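Secreted in xylem 3 (Fusarium oxysporum, PDB 5OD4) is a secreted effector of a plant-pathogenic fungus, thought to suppress host immunity and, as the avirulence protein Avr2, also to be recognised by the plant. Local coordinates at residues Ala92-Arg100 with Ile111-Tyr121. Numbering follows the deposited sequence. Where two conformers were deposited one is given.
Sequences AGDCFHTAR and ISWDADASYTY
Two edge strands from opposite sheets of a beta-sandwich, 94-101 and 109-114, face each other along one margin of the sandwich, where Phe96, His97 and Ala99 meet the buried Ile111 and Trp113. The short axes approach to 7.6 Å at 154°, and no hydrogen bond passes between the segments, which meet by packing. Phe96 and His97 both face Val81 in a classic beta bulge, which lets two consecutive side chains point toward the other sheet. Phe96, its ring swung away from the backbone N (chi1 -171°), drives its edge at the five-membered ring of Trp113, a T-shaped pair whose planes stand at 63°; Phe96 CE2 lies 3.4 Å from Trp113 CG. The same CE2 sits 3.8 Å from CE1 of Tyr121, a neighbour in its own sheet. His97 CD2 lies over the centre of one face of the Phe96 ring, while His97 CB meets Ile111 CG2 at 3.4 Å. Small Ala99 leaves room for Ile111, whose CG1 approaches Ala99 CB to 3.7 Å. One water links Asp94 OD2, salt-bridged to Arg83, with Tyr119 OH. Tyr121 OH donates to Asp116 O (2.8 Å). The two strands thus hold by aromatic and apolar packing, while these polar links stay within one sheet or segment.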
loop_
_atom_site.group_PDB
_atom_site.type_symbol
_atom_site.label_atom_id
_atom_site.label_comp_id
_atom_site.label_asym_id
_atom_site.label_seq_id
_atom_site.Cartn_x
_atom_site.Cartn_y
_atom_site.Cartn_z
ATOM N N ALA A 92 14.610 1.755 12.282
ATOM C CA ALA A 92 14.884 1.642 10.871
ATOM C C ALA A 92 13.740 1.262 10.007
ATOM O O ALA A 92 13.755 1.529 8.789
ATOM C CB ALA A 92 15.980 0.666 10.680
ATOM N N GLY A 93 12.757 0.595 10.600
ATOM C CA GLY A 93 11.651 0.044 9.842
ATOM C C GLY A 93 11.964 -1.286 9.176
ATOM O O GLY A 93 13.126 -1.660 9.018
ATOM N N ASP A 94 10.890 -1.981 8.791
ATOM C CA ASP A 94 10.951 -3.241 8.108
ATOM C C ASP A 94 10.274 -3.160 6.756
ATOM O O ASP A 94 9.202 -2.553 6.655
ATOM C CB ASP A 94 10.128 -4.348 8.851
ATOM C CG ASP A 94 10.423 -4.546 10.247
ATOM O OD1 ASP A 94 11.619 -4.567 10.595
ATOM O OD2 ASP A 94 9.408 -4.734 11.037
ATOM N N CYS A 95 10.832 -3.836 5.753
ATOM C CA CYS A 95 10.077 -4.124 4.542
ATOM C C CYS A 95 9.063 -5.201 4.899
ATOM O O CYS A 95 9.442 -6.288 5.293
ATOM C CB CYS A 95 10.994 -4.609 3.426
ATOM S SG CYS A 95 10.122 -4.903 1.868
ATOM N N PHE A 96 7.793 -4.881 4.784
ATOM C CA PHE A 96 6.727 -5.685 5.342
ATOM C C PHE A 96 6.035 -6.540 4.301
ATOM O O PHE A 96 5.921 -7.767 4.459
ATOM C CB PHE A 96 5.763 -4.742 6.077
ATOM C CG PHE A 96 4.698 -5.412 6.897
ATOM C CD1 PHE A 96 4.896 -6.589 7.579
ATOM C CD2 PHE A 96 3.455 -4.757 7.038
ATOM C CE1 PHE A 96 3.866 -7.152 8.343
ATOM C CE2 PHE A 96 2.443 -5.284 7.823
ATOM C CZ PHE A 96 2.653 -6.484 8.480
ATOM N N HIS A 97 5.561 -5.927 3.223
ATOM C CA HIS A 97 4.904 -6.660 2.142
ATOM C C HIS A 97 5.133 -5.927 0.839
ATOM O O HIS A 97 5.236 -4.709 0.831
ATOM C CB HIS A 97 3.390 -6.782 2.371
ATOM C CG HIS A 97 3.004 -7.711 3.459
ATOM N ND1 HIS A 97 3.179 -9.065 3.365
ATOM C CD2 HIS A 97 2.536 -7.483 4.714
ATOM C CE1 HIS A 97 2.782 -9.635 4.500
ATOM N NE2 HIS A 97 2.381 -8.691 5.332
ATOM N N THR A 98 5.140 -6.683 -0.253
ATOM C CA THR A 98 5.221 -6.090 -1.581
ATOM C C THR A 98 4.264 -6.782 -2.529
ATOM O O THR A 98 3.817 -7.906 -2.282
ATOM C CB THR A 98 6.650 -6.165 -2.152
ATOM O OG1 THR A 98 6.951 -7.528 -2.414
ATOM C CG2 THR A 98 7.711 -5.575 -1.209
ATOM N N ALA A 99 3.965 -6.098 -3.633
ATOM C CA ALA A 99 3.133 -6.655 -4.685
ATOM C C ALA A 99 3.516 -6.020 -6.001
ATOM O O ALA A 99 4.243 -5.065 -6.066
ATOM C CB ALA A 99 1.659 -6.447 -4.390
ATOM N N ARG A 100 3.066 -6.663 -7.083
ATOM C CA ARG A 100 3.292 -6.188 -8.449
ATOM C C ARG A 100 1.973 -5.990 -9.169
ATOM O O ARG A 100 1.048 -6.790 -9.018
ATOM C CB ARG A 100 4.133 -7.178 -9.235
ATOM C CG ARG A 100 5.476 -7.511 -8.614
ATOM C CD ARG A 100 6.473 -6.406 -8.825
ATOM N NE ARG A 100 6.848 -6.322 -10.232
ATOM C CZ ARG A 100 7.596 -5.373 -10.765
ATOM N NH1 ARG A 100 8.062 -4.399 -10.002
ATOM N NH2 ARG A 100 7.826 -5.398 -12.056
ATOM N N ILE A 111 -2.426 -6.339 -1.080
ATOM C CA ILE A 111 -1.635 -6.697 0.083
ATOM C C ILE A 111 -2.537 -6.678 1.296
ATOM O O ILE A 111 -3.364 -5.779 1.406
ATOM C CB ILE A 111 -0.480 -5.699 0.262
ATOM C CG1 ILE A 111 0.463 -5.728 -0.917
ATOM C CG2 ILE A 111 0.220 -5.893 1.570
ATOM C CD1 ILE A 111 1.494 -4.641 -0.901
ATOM N N SER A 112 -2.354 -7.619 2.223
ATOM C CA SER A 112 -3.136 -7.551 3.471
ATOM C C SER A 112 -2.356 -8.149 4.609
ATOM O O SER A 112 -1.423 -8.918 4.406
ATOM C CB SER A 112 -4.490 -8.232 3.331
ATOM O OG SER A 112 -4.382 -9.629 3.147
ATOM N N TRP A 113 -2.777 -7.778 5.816
ATOM C CA TRP A 113 -2.106 -8.235 7.043
ATOM C C TRP A 113 -3.050 -8.103 8.217
ATOM O O TRP A 113 -4.052 -7.398 8.154
ATOM C CB TRP A 113 -0.798 -7.493 7.289
ATOM C CG TRP A 113 -0.908 -6.016 7.505
ATOM C CD1 TRP A 113 -1.079 -5.365 8.686
ATOM C CD2 TRP A 113 -0.763 -4.999 6.515
ATOM N NE1 TRP A 113 -1.037 -4.006 8.502
ATOM C CE2 TRP A 113 -0.842 -3.758 7.171
ATOM C CE3 TRP A 113 -0.531 -5.006 5.122
ATOM C CZ2 TRP A 113 -0.683 -2.565 6.495
ATOM C CZ3 TRP A 113 -0.409 -3.807 4.476
ATOM C CH2 TRP A 113 -0.485 -2.611 5.149
ATOM N N ASP A 114 -2.734 -8.775 9.317
ATOM C CA ASP A 114 -3.531 -8.642 10.545
ATOM C C ASP A 114 -3.336 -7.218 11.085
ATOM O O ASP A 114 -2.225 -6.779 11.333
ATOM C CB ASP A 114 -3.086 -9.658 11.586
ATOM C CG ASP A 114 -3.418 -11.084 11.221
ATOM O OD1 ASP A 114 -4.290 -11.361 10.389
ATOM O OD2 ASP A 114 -2.849 -11.981 11.887
ATOM N N ALA A 115 -4.437 -6.522 11.322
ATOM C CA ALA A 115 -4.356 -5.120 11.702
ATOM C C ALA A 115 -3.606 -4.960 13.008
ATOM O O ALA A 115 -3.828 -5.726 13.958
ATOM C CB ALA A 115 -5.747 -4.545 11.802
ATOM N N ASP A 116 -2.742 -3.952 13.074
ATOM C CA ASP A 116 -1.872 -3.734 14.221
ATOM C C ASP A 116 -1.593 -2.247 14.360
ATOM O O ASP A 116 -1.001 -1.623 13.473
ATOM C CB ASP A 116 -0.594 -4.555 14.096
ATOM C CG ASP A 116 0.290 -4.529 15.374
ATOM O OD1 ASP A 116 0.236 -3.594 16.147
ATOM O OD2 ASP A 116 1.069 -5.501 15.592
ATOM N N ALA A 117 -2.018 -1.692 15.488
ATOM C CA ALA A 117 -1.873 -0.269 15.764
ATOM C C ALA A 117 -0.481 0.157 16.203
ATOM O O ALA A 117 -0.217 1.344 16.338
ATOM C CB ALA A 117 -2.865 0.152 16.848
ATOM N N SER A 118 0.426 -0.792 16.396
ATOM C CA SER A 118 1.763 -0.545 16.956
ATOM C C SER A 118 2.817 -0.190 15.920
ATOM O O SER A 118 3.988 -0.100 16.284
ATOM C CB SER A 118 2.239 -1.740 17.798
ATOM O OG SER A 118 2.602 -2.857 17.032
ATOM N N TYR A 119 2.429 -0.029 14.656
ATOM C CA TYR A 119 3.331 0.417 13.610
ATOM C C TYR A 119 2.655 1.518 12.810
ATOM O O TYR A 119 1.433 1.547 12.695
ATOM C CB TYR A 119 3.655 -0.720 12.627
ATOM C CG TYR A 119 4.357 -1.873 13.219
ATOM C CD1 TYR A 119 3.649 -2.906 13.815
ATOM C CD2 TYR A 119 5.738 -1.977 13.153
ATOM C CE1 TYR A 119 4.302 -4.006 14.347
ATOM C CE2 TYR A 119 6.401 -3.103 13.662
ATOM C CZ TYR A 119 5.664 -4.105 14.249
ATOM O OH TYR A 119 6.329 -5.194 14.763
ATOM N N THR A 120 3.468 2.379 12.220
ATOM C CA THR A 120 3.037 3.260 11.143
ATOM C C THR A 120 3.448 2.605 9.829
ATOM O O THR A 120 4.539 2.024 9.737
ATOM C CB THR A 120 3.714 4.657 11.259
ATOM O OG1 THR A 120 3.477 5.190 12.585
ATOM C CG2 THR A 120 3.196 5.645 10.239
ATOM N N TYR A 121 2.593 2.713 8.819
ATOM C CA TYR A 121 2.791 2.033 7.554
ATOM C C TYR A 121 3.075 3.036 6.452
ATOM O O TYR A 121 2.456 4.098 6.393
ATOM C CB TYR A 121 1.524 1.194 7.209
ATOM C CG TYR A 121 1.232 0.208 8.290
ATOM C CD1 TYR A 121 1.936 -0.973 8.369
ATOM C CD2 TYR A 121 0.313 0.470 9.278
ATOM C CE1 TYR A 121 1.708 -1.880 9.400
ATOM C CE2 TYR A 121 0.078 -0.408 10.327
ATOM C CZ TYR A 121 0.790 -1.573 10.380
ATOM O OH TYR A 121 0.618 -2.489 11.406
HETATM O O HOH W 1 8.720 -5.727 13.472
#